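Succinyl-CoA ligase (ADP-forming) subunit alpha (Methanosaeta concilii, PDB 6HXI) belongs to the CoA-ligase family, carries a citrate synthase-like C-terminal domain and binds coenzyme A within an assembly of eight protein chains. Local coordinates at residues 154-165 with 182-190; 202-213 with 231-242. All coordinates share one frame; numbering follows the deposited sequence.

Interaction 1: 154-165 with 182-190; sequences TAGTIENIIASK and LNEAFNIIS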
loop_
_atom_site.group_PDB
_atom_site.type_symbol
_atom_site.label_atom_id
_atom_site.label_comp_id
_atom_site.label_asym_id
_atom_site.label_seq_id
_atom_site.Cartn_x
_atom_site.Cartn_y
_atom_site.Cartn_z
ATOM N N THR B 154 36.508 -17.499 28.186
ATOM C CA THR B 154 37.288 -18.160 29.247
ATOM C C THR B 154 36.429 -18.523 30.447
ATOM O O THR B 154 35.756 -17.655 31.011
ATOM C CB THR B 154 38.481 -17.332 29.648
ATOM O OG1 THR B 154 39.234 -17.046 28.479
ATOM C CG2 THR B 154 39.359 -18.028 30.681
ATOM N N ALA B 155 36.466 -19.823 30.818
ATOM C CA ALA B 155 35.791 -20.461 31.961
ATOM C C ALA B 155 34.294 -20.747 31.755
ATOM O O ALA B 155 33.592 -21.043 32.713
ATOM C CB ALA B 155 36.026 -19.691 33.251
ATOM N N GLY B 156 33.849 -20.721 30.504
ATOM C CA GLY B 156 32.526 -21.158 30.080
ATOM C C GLY B 156 31.290 -20.562 30.699
ATOM O O GLY B 156 31.099 -19.345 30.672
ATOM N N THR B 157 30.387 -21.426 31.156
ATOM C CA THR B 157 29.080 -21.015 31.694
ATOM C C THR B 157 29.164 -20.361 33.056
ATOM O O THR B 157 30.107 -20.628 33.805
ATOM C CB THR B 157 28.096 -22.205 31.703
ATOM O OG1 THR B 157 28.518 -23.182 32.659
ATOM C CG2 THR B 157 27.957 -22.863 30.323
ATOM N N ILE B 158 28.133 -19.566 33.419
ATOM C CA ILE B 158 28.060 -18.926 34.743
ATOM C C ILE B 158 27.954 -19.992 35.844
ATOM O O ILE B 158 28.500 -19.796 36.940
ATOM C CB ILE B 158 26.960 -17.819 34.782
ATOM C CG1 ILE B 158 27.499 -16.507 34.183
ATOM C CG2 ILE B 158 26.412 -17.550 36.175
ATOM C CD1 ILE B 158 28.625 -15.783 34.941
ATOM N N GLU B 159 27.327 -21.143 35.530
ATOM C CA GLU B 159 27.226 -22.285 36.457
ATOM C C GLU B 159 28.633 -22.798 36.794
ATOM O O GLU B 159 28.961 -22.992 37.962
ATOM C CB GLU B 159 26.350 -23.407 35.858
ATOM C CG GLU B 159 24.860 -23.186 36.105
ATOM C CD GLU B 159 23.877 -23.820 35.135
ATOM O OE1 GLU B 159 22.716 -24.052 35.546
ATOM O OE2 GLU B 159 24.246 -24.052 33.960
ATOM N N ASN B 160 29.473 -22.957 35.765
ATOM C CA ASN B 160 30.866 -23.366 35.912
ATOM C C ASN B 160 31.664 -22.313 36.686
ATOM O O ASN B 160 32.448 -22.689 37.554
ATOM C CB ASN B 160 31.501 -23.660 34.549
ATOM C CG ASN B 160 32.928 -24.117 34.651
ATOM O OD1 ASN B 160 33.249 -25.191 35.171
ATOM N ND2 ASN B 160 33.823 -23.261 34.246
ATOM N N ILE B 161 31.438 -21.004 36.419
ATOM C CA ILE B 161 32.112 -19.918 37.153
ATOM C C ILE B 161 31.792 -20.005 38.642
ATOM O O ILE B 161 32.708 -19.914 39.470
ATOM C CB ILE B 161 31.820 -18.521 36.532
ATOM C CG1 ILE B 161 32.720 -18.287 35.330
ATOM C CG2 ILE B 161 31.937 -17.354 37.545
ATOM C CD1 ILE B 161 31.968 -17.857 34.223
ATOM N N ILE B 162 30.501 -20.245 38.971
ATOM C CA ILE B 162 30.018 -20.397 40.347
ATOM C C ILE B 162 30.597 -21.664 40.983
ATOM O O ILE B 162 31.196 -21.579 42.063
ATOM C CB ILE B 162 28.467 -20.318 40.419
ATOM C CG1 ILE B 162 27.981 -18.888 40.085
ATOM C CG2 ILE B 162 27.972 -20.755 41.787
ATOM C CD1 ILE B 162 26.527 -18.778 39.590
ATOM N N ALA B 163 30.471 -22.822 40.297
ATOM C CA ALA B 163 30.980 -24.122 40.796
ATOM C C ALA B 163 32.486 -24.121 41.053
ATOM O O ALA B 163 32.952 -24.816 41.955
ATOM C CB ALA B 163 30.623 -25.240 39.823
ATOM N N SER B 164 33.248 -23.359 40.254
ATOM C CA SER B 164 34.697 -23.254 40.417
ATOM C C SER B 164 35.111 -22.043 41.270
ATOM O O SER B 164 36.307 -21.785 41.416
ATOM C CB SER B 164 35.398 -23.269 39.064
ATOM O OG SER B 164 35.395 -24.588 38.541
ATOM N N LYS B 165 34.118 -21.319 41.853
ATOM C CA LYS B 165 34.329 -20.157 42.724
ATOM C C LYS B 165 35.272 -19.096 42.102
ATOM O O LYS B 165 36.152 -18.548 42.770
ATOM C CB LYS B 165 34.801 -20.595 44.137
ATOM C CG LYS B 165 33.828 -21.497 44.898
ATOM C CD LYS B 165 34.293 -21.762 46.339
ATOM C CE LYS B 165 35.182 -22.979 46.457
ATOM N NZ LYS B 165 35.721 -23.151 47.836
ATOM N N LEU B 182 42.709 -25.318 30.670
ATOM C CA LEU B 182 42.722 -24.144 31.559
ATOM C C LEU B 182 41.417 -24.170 32.386
ATOM O O LEU B 182 41.444 -23.896 33.581
ATOM C CB LEU B 182 42.846 -22.829 30.737
ATOM C CG LEU B 182 42.672 -21.481 31.458
ATOM C CD1 LEU B 182 43.934 -21.075 32.168
ATOM C CD2 LEU B 182 42.312 -20.391 30.470
ATOM N N ASN B 183 40.315 -24.582 31.759
ATOM C CA ASN B 183 39.025 -24.654 32.439
ATOM C C ASN B 183 38.948 -25.831 33.385
ATOM O O ASN B 183 38.411 -25.695 34.481
ATOM C CB ASN B 183 37.854 -24.616 31.462
ATOM C CG ASN B 183 36.553 -24.220 32.105
ATOM O OD1 ASN B 183 36.523 -23.621 33.187
ATOM N ND2 ASN B 183 35.442 -24.531 31.446
ATOM N N GLU B 184 39.507 -26.978 32.984
ATOM C CA GLU B 184 39.601 -28.157 33.845
ATOM C C GLU B 184 40.518 -27.813 35.039
ATOM O O GLU B 184 40.183 -28.150 36.176
ATOM C CB GLU B 184 40.134 -29.379 33.069
ATOM C CG GLU B 184 39.897 -30.710 33.773
ATOM C CD GLU B 184 38.439 -31.099 33.951
ATOM O OE1 GLU B 184 38.075 -31.554 35.059
ATOM O OE2 GLU B 184 37.649 -30.910 32.999
ATOM N N ALA B 185 41.635 -27.100 34.781
ATOM C CA ALA B 185 42.581 -26.677 35.831
ATOM C C ALA B 185 41.915 -25.746 36.841
ATOM O O ALA B 185 42.158 -25.898 38.019
ATOM C CB ALA B 185 43.798 -26.003 35.221
ATOM N N PHE B 186 41.050 -24.823 36.390
ATOM C CA PHE B 186 40.294 -23.933 37.283
ATOM C C PHE B 186 39.464 -24.756 38.292
ATOM O O PHE B 186 39.478 -24.457 39.496
ATOM C CB PHE B 186 39.407 -22.963 36.473
ATOM C CG PHE B 186 40.149 -21.834 35.779
ATOM C CD1 PHE B 186 41.470 -21.525 36.120
ATOM C CD2 PHE B 186 39.532 -21.077 34.796
ATOM C CE1 PHE B 186 42.161 -20.494 35.470
ATOM C CE2 PHE B 186 40.221 -20.037 34.156
ATOM C CZ PHE B 186 41.520 -19.741 34.518
ATOM N N ASN B 187 38.828 -25.844 37.801
ATOM C CA ASN B 187 38.050 -26.785 38.604
ATOM C C ASN B 187 38.955 -27.554 39.575
ATOM O O ASN B 187 38.623 -27.647 40.759
ATOM C CB ASN B 187 37.266 -27.742 37.709
ATOM C CG ASN B 187 36.546 -28.852 38.441
ATOM O OD1 ASN B 187 36.946 -30.017 38.380
ATOM N ND2 ASN B 187 35.466 -28.519 39.135
ATOM N N ILE B 188 40.082 -28.114 39.073
ATOM C CA ILE B 188 41.054 -28.875 39.861
ATOM C C ILE B 188 41.536 -28.018 41.041
ATOM O O ILE B 188 41.376 -28.421 42.193
ATOM C CB ILE B 188 42.249 -29.366 38.967
ATOM C CG1 ILE B 188 41.820 -30.359 37.829
ATOM C CG2 ILE B 188 43.397 -29.947 39.803
ATOM C CD1 ILE B 188 41.364 -31.754 38.218
ATOM N N ILE B 189 42.083 -26.820 40.740
ATOM C CA ILE B 189 42.671 -25.849 41.681
ATOM C C ILE B 189 41.659 -25.351 42.749
ATOM O O ILE B 189 42.023 -25.285 43.929
ATOM C CB ILE B 189 43.361 -24.697 40.887
ATOM C CG1 ILE B 189 44.652 -25.226 40.207
ATOM C CG2 ILE B 189 43.649 -23.475 41.759
ATOM C CD1 ILE B 189 45.081 -24.511 38.945
ATOM N N SER B 190 40.414 -25.033 42.356
ATOM C CA SER B 190 39.376 -24.583 43.293
ATOM C C SER B 190 39.039 -25.659 44.339
ATOM O O SER B 190 38.629 -25.327 45.462
ATOM C CB SER B 190 38.105 -24.198 42.549
ATOM O OG SER B 190 37.441 -25.342 42.046
HETATM O O HOH W 1 36.033 -25.255 35.796
HETATM O O HOH W 2 35.051 -25.863 43.348
#
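N160 and N183 point their amides at each other from opposite directions, with the two planes 86° apart. N160 ND2 gives one N-H to N183 OD1 at 2.9 Å; the bond is bent at the hydrogen (139°) yet lands in the carbonyl plane, on a lone pair. The second N-H goes, at about a right angle to the first, to A155 O; this oxygen is 2.7 Å from N160 ND2, and the donor sits well above the plane of the A155 carbonyl. CG of N160 stands anti to the backbone N (chi1 -179°), which swings the amide off helix 158-163 toward helix 179-192. The ND2 of N183 turns outward to I342 O of the neighbouring Citrate lyase chain. Water 1 bridges three further polar atoms, hydrogen-bonding N160 OD1, S164 OG and N183 O. At the T154-A155 end the contact is apolar. A155 CB and T154 CG2 both reach the edge of the F186 ring, near its plane, A155 CB being 4.1 Å from F186 CD2. T154 CG2 also touches L182 CD2 at 3.8 Å, while its hydroxyl turns to I151 O. At the far end the helix 158-163 closes in a Schellman motif with K165 as C-prime residue, and S164 rests on the neighbouring helix: its OG is 3.4 Å from N187 CA, and its carbonyl O 3.2 Å from S190 CB. S190 OG bonds back to N187 O and takes a proton from water 2, which also donates to A163 O. Both N-H groups of N160 are thus used inside a buried interface, which fixes the rotation of its amide, and N183 carries the same polar network across to the next subunit.

Interaction 2: 202-213 with 231-242; sequences IGGDRYPGSNML and LGELGGEDEYMI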
loop_
_atom_site.group_PDB
_atom_site.type_symbol
_atom_site.label_atom_id
_atom_site.label_comp_id
_atom_site.label_asym_id
_atom_site.label_seq_id
_atom_site.Cartn_x
_atom_site.Cartn_y
_atom_site.Cartn_z
ATOM N N ILE B 202 48.354 -19.803 26.990
ATOM C CA ILE B 202 49.151 -19.127 25.950
ATOM C C ILE B 202 48.844 -19.638 24.515
ATOM O O ILE B 202 49.345 -19.060 23.543
ATOM C CB ILE B 202 50.676 -19.150 26.259
ATOM C CG1 ILE B 202 51.236 -20.593 26.327
ATOM C CG2 ILE B 202 50.990 -18.356 27.523
ATOM C CD1 ILE B 202 52.702 -20.736 25.821
ATOM N N GLY B 203 48.018 -20.687 24.409
ATOM C CA GLY B 203 47.669 -21.329 23.144
ATOM C C GLY B 203 48.610 -22.486 22.884
ATOM O O GLY B 203 49.630 -22.621 23.568
ATOM N N GLY B 204 48.282 -23.312 21.904
ATOM C CA GLY B 204 49.094 -24.476 21.562
ATOM C C GLY B 204 49.978 -24.342 20.338
ATOM O O GLY B 204 50.492 -25.339 19.825
ATOM N N ASP B 205 50.180 -23.121 19.868
ATOM C CA ASP B 205 51.004 -22.886 18.703
ATOM C C ASP B 205 52.500 -22.949 19.057
ATOM O O ASP B 205 52.882 -22.624 20.188
ATOM C CB ASP B 205 50.623 -21.549 18.032
ATOM C CG ASP B 205 49.287 -21.536 17.268
ATOM O OD1 ASP B 205 48.745 -22.625 16.981
ATOM O OD2 ASP B 205 48.810 -20.446 16.931
ATOM N N ARG B 206 53.340 -23.380 18.091
ATOM C CA ARG B 206 54.794 -23.480 18.277
ATOM C C ARG B 206 55.454 -22.127 18.655
ATOM O O ARG B 206 56.425 -22.117 19.413
ATOM C CB ARG B 206 55.473 -24.088 17.027
ATOM C CG ARG B 206 56.858 -24.649 17.342
ATOM C CD ARG B 206 57.446 -25.542 16.257
ATOM N NE ARG B 206 56.819 -26.863 16.204
ATOM C CZ ARG B 206 57.288 -27.934 16.827
ATOM N NH1 ARG B 206 56.664 -29.096 16.718
ATOM N NH2 ARG B 206 58.388 -27.850 17.564
ATOM N N TYR B 207 54.924 -21.006 18.127
ATOM C CA TYR B 207 55.461 -19.665 18.355
ATOM C C TYR B 207 54.374 -18.793 18.947
ATOM O O TYR B 207 53.606 -18.192 18.198
ATOM C CB TYR B 207 56.042 -19.085 17.047
ATOM C CG TYR B 207 57.144 -19.952 16.484
ATOM C CD1 TYR B 207 58.463 -19.813 16.919
ATOM C CD2 TYR B 207 56.863 -20.965 15.568
ATOM C CE1 TYR B 207 59.478 -20.648 16.442
ATOM C CE2 TYR B 207 57.870 -21.806 15.085
ATOM C CZ TYR B 207 59.174 -21.640 15.525
ATOM O OH TYR B 207 60.153 -22.476 15.063
ATOM N N PRO B 208 54.200 -18.767 20.287
ATOM C CA PRO B 208 53.085 -17.971 20.836
ATOM C C PRO B 208 53.409 -16.477 20.905
ATOM O O PRO B 208 54.562 -16.095 20.736
ATOM C CB PRO B 208 52.877 -18.584 22.219
ATOM C CG PRO B 208 54.290 -19.068 22.621
ATOM C CD PRO B 208 54.992 -19.429 21.357
ATOM N N GLY B 209 52.387 -15.651 21.150
ATOM C CA GLY B 209 52.536 -14.207 21.296
ATOM C C GLY B 209 53.296 -13.882 22.563
ATOM O O GLY B 209 54.078 -12.925 22.604
ATOM N N SER B 210 53.085 -14.715 23.602
ATOM C CA SER B 210 53.751 -14.633 24.896
ATOM C C SER B 210 53.996 -16.057 25.381
ATOM O O SER B 210 53.144 -16.936 25.198
ATOM C CB SER B 210 52.898 -13.873 25.909
ATOM O OG SER B 210 51.594 -14.421 26.026
ATOM N N ASN B 211 55.176 -16.294 25.942
ATOM C CA ASN B 211 55.581 -17.590 26.459
ATOM C C ASN B 211 55.055 -17.746 27.873
ATOM O O ASN B 211 54.634 -16.761 28.483
ATOM C CB ASN B 211 57.117 -17.716 26.402
ATOM C CG ASN B 211 57.606 -17.874 24.973
ATOM O OD1 ASN B 211 58.047 -16.914 24.333
ATOM N ND2 ASN B 211 57.410 -19.066 24.398
ATOM N N MET B 212 55.039 -18.978 28.390
ATOM C CA MET B 212 54.553 -19.225 29.743
ATOM C C MET B 212 55.334 -18.422 30.777
ATOM O O MET B 212 54.721 -17.884 31.705
ATOM C CB MET B 212 54.601 -20.715 30.094
ATOM C CG MET B 212 53.495 -21.534 29.462
ATOM S SD MET B 212 53.755 -23.273 29.879
ATOM C CE MET B 212 52.381 -23.932 29.279
ATOM N N LEU B 213 56.677 -18.321 30.610
ATOM C CA LEU B 213 57.553 -17.598 31.547
ATOM C C LEU B 213 57.174 -16.136 31.721
ATOM O O LEU B 213 57.257 -15.647 32.842
ATOM C CB LEU B 213 59.054 -17.739 31.213
ATOM C CG LEU B 213 60.041 -17.109 32.230
ATOM C CD1 LEU B 213 59.935 -17.768 33.622
ATOM C CD2 LEU B 213 61.462 -17.119 31.701
ATOM N N LEU B 231 50.846 -26.063 33.365
ATOM C CA LEU B 231 50.582 -27.272 32.607
ATOM C C LEU B 231 51.076 -27.053 31.180
ATOM O O LEU B 231 50.512 -26.247 30.457
ATOM C CB LEU B 231 49.070 -27.557 32.635
ATOM C CG LEU B 231 48.576 -28.891 32.088
ATOM C CD1 LEU B 231 49.014 -30.051 32.967
ATOM C CD2 LEU B 231 47.042 -28.873 31.932
ATOM N N GLY B 232 52.159 -27.723 30.826
ATOM C CA GLY B 232 52.746 -27.648 29.498
ATOM C C GLY B 232 52.452 -28.888 28.683
ATOM O O GLY B 232 51.611 -29.706 29.075
ATOM N N GLU B 233 53.125 -29.019 27.526
ATOM C CA GLU B 233 52.999 -30.178 26.626
ATOM C C GLU B 233 54.272 -30.369 25.799
ATOM O O GLU B 233 55.085 -29.447 25.687
ATOM C CB GLU B 233 51.727 -30.110 25.730
ATOM C CG GLU B 233 51.757 -29.026 24.676
ATOM C CD GLU B 233 50.603 -28.948 23.694
ATOM O OE1 GLU B 233 49.646 -29.757 23.796
ATOM O OE2 GLU B 233 50.679 -28.074 22.796
ATOM N N LEU B 234 54.437 -31.559 25.220
ATOM C CA LEU B 234 55.572 -31.906 24.365
ATOM C C LEU B 234 55.674 -30.976 23.143
ATOM O O LEU B 234 54.677 -30.324 22.772
ATOM C CB LEU B 234 55.498 -33.381 23.941
ATOM C CG LEU B 234 54.551 -33.784 22.810
ATOM C CD1 LEU B 234 54.694 -35.243 22.527
ATOM C CD2 LEU B 234 53.079 -33.497 23.142
ATOM N N GLY B 235 56.874 -30.924 22.549
ATOM C CA GLY B 235 57.160 -30.087 21.389
ATOM C C GLY B 235 57.557 -28.685 21.797
ATOM O O GLY B 235 56.961 -28.097 22.716
ATOM N N GLY B 236 58.581 -28.160 21.127
ATOM C CA GLY B 236 59.116 -26.833 21.416
ATOM C C GLY B 236 59.897 -26.787 22.714
ATOM O O GLY B 236 59.907 -27.765 23.467
ATOM N N GLU B 237 60.527 -25.638 22.999
ATOM C CA GLU B 237 61.397 -25.493 24.180
ATOM C C GLU B 237 60.954 -24.428 25.189
ATOM O O GLU B 237 61.792 -23.943 25.962
ATOM C CB GLU B 237 62.841 -25.217 23.724
ATOM C CG GLU B 237 63.591 -26.437 23.243
ATOM C CD GLU B 237 65.033 -26.126 22.892
ATOM O OE1 GLU B 237 65.852 -25.983 23.828
ATOM O OE2 GLU B 237 65.332 -25.970 21.685
ATOM N N ASP B 238 59.659 -24.061 25.177
ATOM C CA ASP B 238 59.080 -23.038 26.052
ATOM C C ASP B 238 59.320 -23.324 27.542
ATOM O O ASP B 238 59.779 -22.442 28.260
ATOM C CB ASP B 238 57.574 -22.861 25.736
ATOM C CG ASP B 238 56.763 -21.951 26.672
ATOM O OD1 ASP B 238 56.546 -22.337 27.838
ATOM O OD2 ASP B 238 56.253 -20.911 26.198
ATOM N N GLU B 239 59.023 -24.552 27.994
ATOM C CA GLU B 239 59.138 -24.988 29.399
ATOM C C GLU B 239 60.582 -24.916 29.926
ATOM O O GLU B 239 60.787 -24.757 31.130
ATOM C CB GLU B 239 58.520 -26.383 29.611
ATOM C CG GLU B 239 57.024 -26.457 29.341
ATOM C CD GLU B 239 56.569 -26.672 27.905
ATOM O OE1 GLU B 239 57.358 -26.444 26.959
ATOM O OE2 GLU B 239 55.396 -27.067 27.725
ATOM N N TYR B 240 61.569 -24.953 29.013
ATOM C CA TYR B 240 62.985 -24.820 29.349
ATOM C C TYR B 240 63.346 -23.381 29.742
ATOM O O TYR B 240 64.395 -23.172 30.339
ATOM C CB TYR B 240 63.892 -25.388 28.240
ATOM C CG TYR B 240 63.797 -26.894 28.164
ATOM C CD1 TYR B 240 64.460 -27.702 29.085
ATOM C CD2 TYR B 240 62.998 -27.515 27.204
ATOM C CE1 TYR B 240 64.337 -29.090 29.050
ATOM C CE2 TYR B 240 62.883 -28.903 27.149
ATOM C CZ TYR B 240 63.543 -29.684 28.083
ATOM O OH TYR B 240 63.425 -31.048 28.040
ATOM N N MET B 241 62.460 -22.401 29.455
ATOM C CA MET B 241 62.670 -21.012 29.878
ATOM C C MET B 241 62.362 -20.945 31.372
ATOM O O MET B 241 63.065 -20.253 32.115
ATOM C CB MET B 241 61.766 -20.028 29.112
ATOM C CG MET B 241 62.148 -19.835 27.657
ATOM S SD MET B 241 60.816 -19.096 26.662
ATOM C CE MET B 241 60.880 -17.382 27.270
ATOM N N ILE B 242 61.333 -21.713 31.802
ATOM C CA ILE B 242 60.855 -21.804 33.186
ATOM C C ILE B 242 61.880 -22.505 34.040
ATOM O O ILE B 242 62.265 -21.965 35.074
ATOM C CB ILE B 242 59.442 -22.456 33.289
ATOM C CG1 ILE B 242 58.404 -21.714 32.384
ATOM C CG2 ILE B 242 58.956 -22.532 34.750
ATOM C CD1 ILE B 242 57.334 -22.608 31.830
#
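The N211 and D238 side chains run antiparallel alongside each other, their amide and carboxylate planes 45° apart. N211 ND2 sends an N-H, in the amide plane, to D238 OD2 at 2.8 Å in a nearly straight bond (166°), meeting that oxygen on its anti side and 28° out of the carboxylate plane. The syn lone pair of the same oxygen takes the backbone N of M212, 3.2 Å from D238 OD2, near the start of helix 212-221. The I202 and D238 side chains approach from opposing sides, I202 CD1 lying 3.6 Å from D238 OD2. M241 lies crosswise to N211, its SD 3.8 Å from N211 CG. The R206 guanidinium lies oblique to the backbone of G235 and G236; R206 NH1 donates to K279 O and NH2 pairs with E285, which also accepts from G236 N. Each segment includes the loop that follows a parallel strand of the CoA-ligase domain's alpha/beta sheet, 196-201 or 227-233; strand 172-176 runs between them, and helix 212-221 makes the beta-alpha-beta crossover that joins them. M212 runs across D238. Its CB is 3.4 Å from D238 OD1, an oxygen buried here with no polar partner in the model, and beyond CG the chain is extended, which takes CE to L231 O (3.2 Å) and the CA of G232. I242 CD1 packs on M212 CB at 3.8 Å, and L213 sets CD2 3.9 Å from M241 CB. Within 231-242, E239 OE2 accepts from E233 N and pairs with K177. Y126 of the neighbouring Citrate lyase chain packs on both N211 and D238.

Overall arrangement
Both contacts are buried and consecutive along the chain, with centres 23 Å apart and nearest atoms about 5 Å apart without touching. Both are built around the same mixed sheet, which includes strands 172-176, 196-201 and 227-233: interaction 1 sets the 154-165 turn and helix against helix 179-192, which follows strand 172-176, whereas interaction 2 joins two loops and the helices that follow them. Interaction 1 relies on neutral amides, hydroxyls and bridging waters, with a small apolar edge; interaction 2 centres on a carboxylate gripped by an amide and a backbone N-H, amid more extensive methionine, leucine and isoleucine packing. Each also meets the Citrate lyase chain.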